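Local structure of hypoxanthine phosphoribosyltransferase (Leishmania donovani, 7CMJ) at residues Tyr60-Leu65 and Ile121-Asp126; Leu154-Ser159 and Asp168-Thr173; Tyr182-Ala187 and Arg194-Leu199. The protein transfers the 5-phosphoribosyl group of phosphoribosylpyrophosphate onto hypoxanthine or guanine, yielding IMP or GMP in purine salvage. One frame throughout, in Å; residues are numbered along the deposited sequence.

Interaction 1. Residues Tyr60-Leu65 and Ile121-Asp126; sequences YLLCVL and ILIVED. With BA (barium ion), chain D.
Leu-62 presses its forked end against Ile-121 and Ile-123 of the neighbouring parallel strand: CG stands 3.8 Å from Ile-121 CG2, and CD1 is 4.1 Å from Ile-123 CG1. Helix 131-142 closes this face with Met-141. Through the sheet, Leu-61 has CG anti to its carbonyl carbon (chi1 -69°), which carries CD2 across to Leu-122 CB and Val-124 CG2, under helix 69-81. The two strands form the middle of the alpha/beta core of a type I phosphoribosyltransferase, covered by helices on both faces.

The backbone bonds weaken only at the end: Leu-122 N donates to Tyr-60 O at 2.8 Å, Leu-62 N to Leu-122 O and Val-124 N to Leu-62 O follow, and the last bond, Val-64 N to Val-124 O, is weak at 3.4 Å. The contact is more open here: Val-64 is partly exposed, though its CG2 still packs on Ile-123 CG2, and its CG1 meets Glu-125 OE2 at 3.5 Å. Barium is bound by Glu-125 OE1 at 2.4 Å, Asp-126 OD2 at 2.5 Å and two waters. The apolar parallel strands end C-terminally in two adjacent acids, whose oxygens a cation draws together and which probably also serve the GMP site.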
# COMPACT_ATOMS: atom_id res chain seq x y z
N TYR A 60 8.55 20.38 1.58
CA TYR A 60 8.32 19.00 1.17
C TYR A 60 7.63 18.97 -0.20
O TYR A 60 6.59 19.59 -0.39
CB TYR A 60 7.45 18.27 2.20
CG TYR A 60 8.22 17.73 3.37
CD1 TYR A 60 8.55 16.37 3.45
CD2 TYR A 60 8.60 18.56 4.42
CE1 TYR A 60 9.26 15.86 4.54
CE2 TYR A 60 9.30 18.05 5.51
CZ TYR A 60 9.63 16.71 5.56
OH TYR A 60 10.32 16.22 6.63
N LEU A 61 8.21 18.24 -1.13
CA LEU A 61 7.62 18.07 -2.45
C LEU A 61 6.79 16.80 -2.48
O LEU A 61 7.33 15.70 -2.32
CB LEU A 61 8.70 18.04 -3.54
CG LEU A 61 9.41 19.38 -3.74
CD1 LEU A 61 10.40 19.31 -4.89
CD2 LEU A 61 8.38 20.51 -3.94
N LEU A 62 5.50 16.95 -2.67
CA LEU A 62 4.58 15.82 -2.69
C LEU A 62 4.33 15.41 -4.13
O LEU A 62 3.44 15.93 -4.79
CB LEU A 62 3.29 16.18 -1.98
CG LEU A 62 3.11 15.43 -0.68
CD1 LEU A 62 1.66 15.51 -0.47
CD2 LEU A 62 3.53 14.00 -0.85
N CYS A 63 5.11 14.46 -4.62
CA CYS A 63 4.99 13.99 -5.99
C CYS A 63 3.80 13.04 -6.09
O CYS A 63 3.84 11.91 -5.58
CB CYS A 63 6.28 13.30 -6.42
SG CYS A 63 6.20 12.68 -8.08
N VAL A 64 2.74 13.48 -6.76
CA VAL A 64 1.61 12.61 -7.07
C VAL A 64 2.01 11.72 -8.23
O VAL A 64 2.31 12.20 -9.33
CB VAL A 64 0.36 13.42 -7.40
CG1 VAL A 64 -0.81 12.49 -7.61
CG2 VAL A 64 0.07 14.46 -6.30
N LEU A 65 2.06 10.42 -7.99
CA LEU A 65 2.46 9.50 -9.04
C LEU A 65 1.30 9.18 -9.96
O LEU A 65 0.13 9.26 -9.56
CB LEU A 65 3.00 8.22 -8.41
CG LEU A 65 4.31 8.45 -7.67
CD1 LEU A 65 4.57 7.25 -6.78
CD2 LEU A 65 5.42 8.61 -8.67
N ILE A 121 4.29 21.89 2.87
CA ILE A 121 4.12 20.90 1.82
C ILE A 121 3.68 21.58 0.54
O ILE A 121 2.81 22.46 0.55
CB ILE A 121 3.09 19.83 2.20
CG1 ILE A 121 3.44 19.19 3.53
CG2 ILE A 121 2.95 18.81 1.06
CD1 ILE A 121 2.32 18.36 4.01
N LEU A 122 4.27 21.16 -0.56
CA LEU A 122 3.86 21.57 -1.89
C LEU A 122 3.42 20.32 -2.64
O LEU A 122 4.23 19.43 -2.90
CB LEU A 122 5.01 22.28 -2.59
CG LEU A 122 4.64 23.10 -3.83
CD1 LEU A 122 3.62 24.15 -3.43
CD2 LEU A 122 5.90 23.74 -4.42
N ILE A 123 2.13 20.23 -2.95
CA ILE A 123 1.61 19.14 -3.77
C ILE A 123 2.05 19.39 -5.21
O ILE A 123 1.75 20.44 -5.78
CB ILE A 123 0.08 19.03 -3.66
CG1 ILE A 123 -0.33 18.68 -2.23
CG2 ILE A 123 -0.45 17.98 -4.63
CD1 ILE A 123 -1.83 18.60 -2.04
N VAL A 124 2.76 18.43 -5.79
CA VAL A 124 3.29 18.56 -7.14
C VAL A 124 2.39 17.81 -8.12
O VAL A 124 2.24 16.59 -8.03
CB VAL A 124 4.73 18.07 -7.25
CG1 VAL A 124 5.21 18.17 -8.70
CG2 VAL A 124 5.61 18.87 -6.31
N GLU A 125 1.82 18.54 -9.06
CA GLU A 125 0.93 17.98 -10.06
C GLU A 125 1.37 18.39 -11.47
O GLU A 125 1.90 19.48 -11.69
CB GLU A 125 -0.54 18.42 -9.80
CG GLU A 125 -1.31 17.49 -8.90
CD GLU A 125 -1.64 16.19 -9.59
OE1 GLU A 125 -1.21 16.04 -10.75
OE2 GLU A 125 -2.33 15.32 -8.99
N ASP A 126 1.12 17.49 -12.42
CA ASP A 126 1.34 17.78 -13.83
C ASP A 126 0.18 18.58 -14.43
O ASP A 126 0.39 19.58 -15.11
CB ASP A 126 1.58 16.47 -14.59
CG ASP A 126 0.47 15.47 -14.36
OD1 ASP A 126 0.50 14.35 -14.91
OD2 ASP A 126 -0.45 15.83 -13.60
BA BA D . -1.42 14.07 -12.14
O HOH W 1 1.18 13.59 -11.06
O HOH W 2 -3.49 15.18 -12.97

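Interaction 2. Residues Leu154-Ser159 and Asp168-Thr173; sequences LLDKPS and DYPVIT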
# COMPACT_ATOMS: atom_id res chain seq x y z
N LEU A 154 2.08 21.99 -13.23
CA LEU A 154 2.94 22.32 -14.36
C LEU A 154 2.12 22.90 -15.50
O LEU A 154 2.43 23.96 -16.03
CB LEU A 154 3.74 21.10 -14.82
CG LEU A 154 4.41 21.38 -16.17
CD1 LEU A 154 5.65 22.27 -15.95
CD2 LEU A 154 4.77 20.09 -16.89
N LEU A 155 1.03 22.24 -15.84
CA LEU A 155 0.14 22.66 -16.91
C LEU A 155 -1.16 23.18 -16.30
O LEU A 155 -1.98 22.39 -15.81
CB LEU A 155 -0.14 21.50 -17.85
CG LEU A 155 1.03 21.01 -18.68
CD1 LEU A 155 0.50 20.01 -19.69
CD2 LEU A 155 1.75 22.18 -19.38
N ASP A 156 -1.35 24.50 -16.33
CA ASP A 156 -2.63 25.13 -16.01
C ASP A 156 -3.47 25.19 -17.29
O ASP A 156 -3.18 25.98 -18.19
CB ASP A 156 -2.39 26.52 -15.43
CG ASP A 156 -3.59 27.07 -14.70
OD1 ASP A 156 -4.44 26.29 -14.22
OD2 ASP A 156 -3.68 28.32 -14.62
N LYS A 157 -4.50 24.35 -17.37
CA LYS A 157 -5.46 24.30 -18.46
C LYS A 157 -6.66 25.18 -18.14
O LYS A 157 -6.89 25.53 -16.97
CB LYS A 157 -5.91 22.85 -18.71
CG LYS A 157 -6.49 22.16 -17.47
CD LYS A 157 -6.97 20.74 -17.75
CE LYS A 157 -8.50 20.63 -17.70
NZ LYS A 157 -8.96 19.22 -17.58
N PRO A 158 -7.44 25.57 -19.16
CA PRO A 158 -8.61 26.42 -18.92
C PRO A 158 -9.50 25.93 -17.79
O PRO A 158 -9.87 24.75 -17.73
CB PRO A 158 -9.35 26.37 -20.26
CG PRO A 158 -8.26 26.20 -21.25
CD PRO A 158 -7.24 25.31 -20.59
N SER A 159 -9.84 26.85 -16.89
CA SER A 159 -10.65 26.58 -15.71
C SER A 159 -11.18 27.89 -15.15
O SER A 159 -10.52 28.93 -15.25
CB SER A 159 -9.85 25.84 -14.62
OG SER A 159 -8.51 26.29 -14.57
N ASP A 168 -1.78 27.14 -6.85
CA ASP A 168 -1.04 28.25 -6.27
C ASP A 168 0.06 28.73 -7.19
O ASP A 168 0.23 29.93 -7.37
CB ASP A 168 -0.44 27.83 -4.93
CG ASP A 168 -1.50 27.63 -3.87
OD1 ASP A 168 -2.14 28.63 -3.48
OD2 ASP A 168 -1.71 26.46 -3.43
N TYR A 169 0.78 27.79 -7.79
CA TYR A 169 1.89 28.06 -8.69
C TYR A 169 1.61 27.34 -10.00
O TYR A 169 2.01 26.18 -10.17
CB TYR A 169 3.22 27.62 -8.07
CG TYR A 169 3.55 28.39 -6.79
CD1 TYR A 169 3.95 29.72 -6.84
CD2 TYR A 169 3.43 27.78 -5.55
CE1 TYR A 169 4.23 30.42 -5.67
CE2 TYR A 169 3.71 28.47 -4.39
CZ TYR A 169 4.11 29.78 -4.45
OH TYR A 169 4.38 30.46 -3.28
N PRO A 170 0.91 27.97 -10.93
CA PRO A 170 0.81 27.43 -12.30
C PRO A 170 2.06 27.80 -13.09
O PRO A 170 2.45 28.97 -13.13
CB PRO A 170 -0.43 28.12 -12.87
CG PRO A 170 -0.50 29.45 -12.12
CD PRO A 170 0.15 29.23 -10.77
N VAL A 171 2.69 26.80 -13.71
CA VAL A 171 3.95 27.00 -14.43
C VAL A 171 3.68 27.48 -15.85
O VAL A 171 4.07 28.59 -16.23
CB VAL A 171 4.79 25.71 -14.45
CG1 VAL A 171 6.17 25.97 -15.06
CG2 VAL A 171 4.90 25.10 -13.06
N ILE A 172 3.03 26.64 -16.65
CA ILE A 172 2.69 27.01 -18.02
C ILE A 172 1.17 27.01 -18.17
O ILE A 172 0.52 25.97 -18.02
CB ILE A 172 3.32 26.06 -19.05
CG1 ILE A 172 4.83 26.07 -18.91
CG2 ILE A 172 2.99 26.56 -20.44
CD1 ILE A 172 5.54 25.21 -19.93
N THR A 173 0.62 28.18 -18.46
CA THR A 173 -0.79 28.30 -18.82
C THR A 173 -0.97 27.83 -20.25
O THR A 173 -0.25 28.25 -21.15
CB THR A 173 -1.27 29.73 -18.67
OG1 THR A 173 -1.43 30.03 -17.28
CG2 THR A 173 -2.59 29.91 -19.37
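Leu-154 turns its CG anti to the backbone N (chi1 168°), which swings CD1 back across the contact to 3.8 Å from Val-171 CG1, although its CB sets out away from that strand. Asp-156 also has CG anti to N (chi1 -163°); this lays its side chain alongside Pro-170, with CB 3.6 Å from Pro-170 CB and OD2 against the same ring carbon. On the face turned from Asp-156, Leu-155 and Ile-172 run side by side, CD2 of the first 4.2 Å from CB of the second.

The short strand 155-156 is the outermost member of the core sheet within the chain, and the helical turn 161-164 leads from it to strand 169-173, making a compact beta-alpha-beta crossover. Two backbone bonds join the strands: Ile-172 N to Leu-154 O at 2.8 Å, nearly straight, and Asp-156 N to Ile-172 O at 2.9 Å, more bent at 149°. Just beyond the paired residues, Lys-157, probably a GMP-binding residue, sends NZ to a salt bridge with Asp-129, the likely proton acceptor.

The carboxylate of Asp-156 has apolar Pro-170 beside it and the like charge of Glu-164 close by, while Asp-156 OD2 lies 3.9 Å from Thr-173 OG1. Such surroundings may favour protonation of one of the two acids.

Interaction 3. Residues Tyr182-Ala187 and Arg194-Leu199; sequences YGMDYA and RDICVL. With MG (magnesium ion), chain C.
Tyr-182 and Met-184 come down on Ile-196, and Tyr-186 on Leu-199, where the loop after strand 179-180 passes over strand 196-199 of the small antiparallel sheet. This sheet corresponds to the hood that phosphoribosyltransferases set above the C-terminal ends of the parallel strands of their core. No hydrogen bond joins the two segments, so the contact rests on how the side chains are turned.

At one end, Tyr-182 offers its CB to Ile-196 CG1 at 3.8 Å, while the ring stands oblique to that branch and directs OH to Asp-74. Met-184 crosses the same isoleucine at a slant: its chain bends at the last torsion (chi3 -71°), bringing CE to 4.0 Å from Ile-196 CG2. Gly-183, with a positive phi, links these two loop residues. Val-33 of helix 30-47 packs on both Tyr-182 and Ile-196.

At the other end, Tyr-186 and Leu-199 meet at about a right angle. Leu-199 CD2 sits over one ring face in a CH-pi contact, 3.7 Å from the ring centroid and 23° off the normal, displaced toward the CG side. The opposite face carries Ala-187 CB over its centre, so that the ring lies between two methyl groups.

The guanidinium of Arg-194 bonds to Gln-30 and to the second subunit, where it forms a salt bridge with Asp-81 and a cation-pi contact with Phe-78 of that subunit. Between Met-184 and Tyr-186 in the chain, Asp-185 serves the metal: its OD1 binds magnesium at 2.2 Å, and three waters and a further ligand also bind the ion, water 5 at 2.3 Å.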
# COMPACT_ATOMS: atom_id res chain seq x y z
N TYR A 182 7.01 14.37 -21.02
CA TYR A 182 7.45 14.98 -19.76
C TYR A 182 6.76 14.32 -18.57
O TYR A 182 6.23 14.99 -17.68
CB TYR A 182 7.23 16.50 -19.77
CG TYR A 182 8.13 17.25 -18.79
CD1 TYR A 182 9.49 17.41 -19.06
CD2 TYR A 182 7.62 17.77 -17.60
CE1 TYR A 182 10.33 18.08 -18.17
CE2 TYR A 182 8.45 18.44 -16.69
CZ TYR A 182 9.81 18.59 -16.99
OH TYR A 182 10.64 19.25 -16.12
N GLY A 183 6.76 12.99 -18.55
CA GLY A 183 6.14 12.23 -17.49
C GLY A 183 4.69 11.86 -17.74
O GLY A 183 4.22 10.87 -17.17
N MET A 184 3.98 12.62 -18.55
CA MET A 184 2.56 12.38 -18.77
C MET A 184 2.35 11.37 -19.89
O MET A 184 3.15 11.27 -20.82
CB MET A 184 1.83 13.69 -19.07
CG MET A 184 1.97 14.68 -17.94
SD MET A 184 1.44 16.34 -18.39
CE MET A 184 2.76 16.81 -19.52
N ASP A 185 1.24 10.62 -19.79
CA ASP A 185 1.09 9.37 -20.51
C ASP A 185 -0.14 9.36 -21.42
O ASP A 185 -1.09 10.13 -21.25
CB ASP A 185 0.99 8.17 -19.55
CG ASP A 185 -0.42 7.98 -18.98
OD1 ASP A 185 -0.92 8.90 -18.28
OD2 ASP A 185 -1.03 6.91 -19.21
N TYR A 186 -0.07 8.46 -22.40
CA TYR A 186 -1.24 7.93 -23.08
C TYR A 186 -1.18 6.41 -23.02
O TYR A 186 -0.28 5.81 -23.63
CB TYR A 186 -1.32 8.37 -24.52
CG TYR A 186 -2.46 7.67 -25.20
CD1 TYR A 186 -2.25 6.81 -26.28
CD2 TYR A 186 -3.76 7.81 -24.71
CE1 TYR A 186 -3.31 6.16 -26.88
CE2 TYR A 186 -4.82 7.16 -25.30
CZ TYR A 186 -4.59 6.34 -26.38
OH TYR A 186 -5.67 5.71 -26.94
N ALA A 187 -2.14 5.81 -22.32
CA ALA A 187 -2.20 4.36 -22.16
C ALA A 187 -0.88 3.83 -21.60
O ALA A 187 -0.36 2.79 -22.03
CB ALA A 187 -2.56 3.67 -23.47
N ARG A 194 10.80 14.17 -24.15
CA ARG A 194 11.43 15.37 -23.59
C ARG A 194 10.55 16.60 -23.69
O ARG A 194 10.68 17.51 -22.88
CB ARG A 194 12.76 15.65 -24.29
CG ARG A 194 13.93 14.88 -23.75
CD ARG A 194 15.19 15.15 -24.57
NE ARG A 194 16.33 14.34 -24.12
CZ ARG A 194 17.01 14.56 -22.99
NH1 ARG A 194 16.65 15.56 -22.19
NH2 ARG A 194 18.04 13.79 -22.66
N ASP A 195 9.68 16.65 -24.70
CA ASP A 195 8.79 17.78 -24.92
C ASP A 195 7.37 17.41 -24.52
O ASP A 195 7.02 16.24 -24.44
CB ASP A 195 8.83 18.22 -26.39
CG ASP A 195 10.21 18.68 -26.82
OD1 ASP A 195 10.83 19.48 -26.08
OD2 ASP A 195 10.67 18.23 -27.88
N ILE A 196 6.56 18.44 -24.24
CA ILE A 196 5.13 18.24 -24.00
C ILE A 196 4.42 18.33 -25.34
O ILE A 196 4.49 19.35 -26.03
CB ILE A 196 4.57 19.28 -23.01
CG1 ILE A 196 5.26 19.18 -21.66
CG2 ILE A 196 3.06 19.09 -22.84
CD1 ILE A 196 4.81 20.25 -20.68
N CYS A 197 3.72 17.25 -25.70
CA CYS A 197 3.11 17.14 -27.01
C CYS A 197 1.60 16.97 -26.93
O CYS A 197 1.03 16.62 -25.89
CB CYS A 197 3.71 15.97 -27.79
SG CYS A 197 5.45 16.20 -28.19
N VAL A 198 0.97 17.25 -28.05
CA VAL A 198 -0.44 16.96 -28.27
C VAL A 198 -0.53 15.66 -29.05
O VAL A 198 0.11 15.50 -30.10
CB VAL A 198 -1.11 18.11 -29.04
CG1 VAL A 198 -2.56 17.76 -29.34
CG2 VAL A 198 -0.96 19.40 -28.26
N LEU A 199 -1.31 14.72 -28.52
CA LEU A 199 -1.47 13.43 -29.18
C LEU A 199 -2.27 13.59 -30.47
O LEU A 199 -3.33 14.22 -30.48
CB LEU A 199 -2.18 12.45 -28.26
CG LEU A 199 -2.04 10.98 -28.65
CD1 LEU A 199 -0.58 10.60 -28.87
CD2 LEU A 199 -2.65 10.14 -27.56
MG MG C . -2.64 9.19 -17.01
O HOH W 3 -3.71 7.11 -17.05
O HOH W 4 -3.45 10.52 -18.93
O HOH W 5 -1.34 11.06 -17.11

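How the interactions relate
Interactions 1 and 2 belong to the same core sheet and meet where the chain turns at 126 and at 154: Asp-126 O lies 2.8 Å from Leu-155 N, a probable hydrogen bond. Interaction 3 brings the hood down on both. Leu-154 CD2 touches Tyr-182 CD2 at 3.7 Å, Leu-155 CD2 reaches Ile-196 CD1 at 3.8 Å, and Met-184 CG packs 3.4 Å from Asp-126 OD1. The probable GMP site is thus lined from all three, by Glu-125 and Asp-126, Lys-157, and Asp-185. Side chain to side chain, Glu-125 is about 7 Å from Asp-129, the likely proton acceptor, and the Glu-125 side chain lies about 9 Å from the magnesium bound by Asp-185.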